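Local coordinates for CT398 (PDB 4ILO), which is of unknown function but pairs a long coiled-coil hairpin with a C4-type zinc ribbon and possibly binds DNA or RNA, at residues A[215-218]-A[223-226]. Residues are numbered along the deposited sequence; the frame is centred on the assembly and turned at random.
With ZN (zinc ion), chain C; EDO (1,2-ethanediol), chain D.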
loop_
_atom_site.group_PDB
_atom_site.type_symbol
_atom_site.label_atom_id
_atom_site.label_comp_id
_atom_site.label_asym_id
_atom_site.label_seq_id
_atom_site.Cartn_x
_atom_site.Cartn_y
_atom_site.Cartn_z
ATOM N N ASN A 215 33.420 -39.653 8.774
ATOM C CA ASN A 215 33.485 -41.038 8.322
ATOM C C ASN A 215 32.114 -41.526 7.867
ATOM O O ASN A 215 31.971 -42.077 6.767
ATOM C CB ASN A 215 34.072 -41.940 9.414
ATOM C CG ASN A 215 35.583 -41.732 9.596
ATOM O OD1 ASN A 215 36.289 -41.377 8.647
ATOM N ND2 ASN A 215 36.080 -41.942 10.819
ATOM N N LEU A 216 31.081 -41.294 8.689
ATOM C CA LEU A 216 29.737 -41.736 8.329
ATOM C C LEU A 216 29.286 -41.142 7.001
ATOM O O LEU A 216 28.678 -41.841 6.184
ATOM C CB LEU A 216 28.735 -41.354 9.424
ATOM C CG LEU A 216 28.826 -42.055 10.787
ATOM C CD1 LEU A 216 27.808 -41.424 11.741
ATOM C CD2 LEU A 216 28.568 -43.533 10.628
ATOM N N VAL A 217 29.537 -39.840 6.779
ATOM C CA VAL A 217 29.061 -39.205 5.548
ATOM C C VAL A 217 29.759 -39.807 4.335
ATOM O O VAL A 217 29.133 -40.066 3.302
ATOM C CB VAL A 217 29.248 -37.672 5.600
ATOM C CG1 VAL A 217 28.815 -37.059 4.290
ATOM C CG2 VAL A 217 28.483 -37.067 6.786
ATOM N N ARG A 218 31.070 -39.997 4.425
ATOM C CA ARG A 218 31.815 -40.568 3.308
ATOM C C ARG A 218 31.301 -41.947 2.879
ATOM O O ARG A 218 31.397 -42.299 1.687
ATOM C CB ARG A 218 33.287 -40.674 3.684
ATOM C CG ARG A 218 33.932 -39.312 3.764
ATOM C CD ARG A 218 35.198 -39.306 2.975
ATOM N NE ARG A 218 36.214 -38.480 3.593
ATOM C CZ ARG A 218 37.439 -38.347 3.103
ATOM N NH1 ARG A 218 37.800 -39.007 1.996
ATOM N NH2 ARG A 218 38.303 -37.558 3.726
ATOM N N LEU A 223 21.445 -41.883 4.722
ATOM C CA LEU A 223 21.291 -40.428 4.884
ATOM C C LEU A 223 21.904 -40.016 6.208
ATOM O O LEU A 223 21.573 -40.593 7.251
ATOM C CB LEU A 223 19.828 -40.030 4.841
ATOM C CG LEU A 223 19.095 -40.136 3.506
ATOM C CD1 LEU A 223 17.676 -39.570 3.651
ATOM C CD2 LEU A 223 19.857 -39.410 2.426
ATOM N N VAL A 224 22.848 -39.071 6.159
ATOM C CA VAL A 224 23.503 -38.535 7.346
ATOM C C VAL A 224 23.192 -37.042 7.441
ATOM O O VAL A 224 23.349 -36.308 6.459
ATOM C CB VAL A 224 25.026 -38.755 7.300
ATOM C CG1 VAL A 224 25.678 -38.185 8.553
ATOM C CG2 VAL A 224 25.362 -40.295 7.150
ATOM N N PHE A 225 22.819 -36.595 8.646
ATOM C CA PHE A 225 22.348 -35.245 8.925
ATOM C C PHE A 225 23.330 -34.534 9.844
ATOM O O PHE A 225 23.957 -35.163 10.709
ATOM C CB PHE A 225 21.006 -35.318 9.645
ATOM C CG PHE A 225 20.029 -36.179 8.956
ATOM C CD1 PHE A 225 19.383 -35.722 7.820
ATOM C CD2 PHE A 225 19.791 -37.478 9.407
ATOM C CE1 PHE A 225 18.460 -36.527 7.171
ATOM C CE2 PHE A 225 18.885 -38.319 8.750
ATOM C CZ PHE A 225 18.219 -37.849 7.631
ATOM N N CYS A 226 23.464 -33.218 9.642
ATOM C CA CYS A 226 24.276 -32.401 10.530
ATOM C C CYS A 226 23.735 -32.509 11.954
ATOM O O CYS A 226 22.525 -32.347 12.189
ATOM C CB CYS A 226 24.226 -30.924 10.084
ATOM S SG CYS A 226 25.244 -29.828 11.119
HETATM ZN ZN ZN C . 24.793 -27.848 9.991
HETATM C C1 EDO D . 25.651 -39.311 3.151
HETATM O O1 EDO D . 26.488 -39.479 2.002
HETATM C C2 EDO D . 24.308 -38.803 2.654
HETATM O O2 EDO D . 23.652 -38.206 3.774
#
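Val-217 and Val-224 meet through their methyl groups where a short helix packs against an edge strand of the C4-type zinc ribbon. The helix is 211-219, the strand 224-225. Val-217 CG2 lies 3.5 Å from Val-224 CG1, closer than usual van der Waals contact between carbons. This is the tight part of the contact, and both valines are buried. Val-224 points its CB at the helix and sets one branch on each neighbour. CG1, anti to the backbone N (chi1 -180°), reaches Val-217. CG2, beside that N, lies against Leu-216.

The Leu-216 side is looser. Val-224 CG2 rests 3.8 Å from Leu-216 O. Leu-216 CB is 4.2 Å from the same Val-224 CG2. Leu-216 itself is partly exposed.

Val-217 also touches Leu-233 of strand 232-234, the strand that pairs with Val-224 through backbone hydrogen bonds. The helix thus packs over two neighbouring strands of the ribbon.

The two backbones are also linked by a 1,2-ethanediol, probably from the crystallisation liquor. Its O1 donates to Val-217 O at 3.0 Å. Its O2 accepts from Val-224 N at 2.7 Å, in a nearly straight bond (176°).

Further along the strand, Phe-225 directs its CB away from the helix, and its side chain touches Val-181 of helix 176-189. Its carbonyl O is hydrogen-bonded to His-213 of helix 211-219. Cys-226 then leads into the metal site, completed by Cys-202, Cys-205 and Cys-229. Cys-226 SG binds the zinc ion at 2.3 Å.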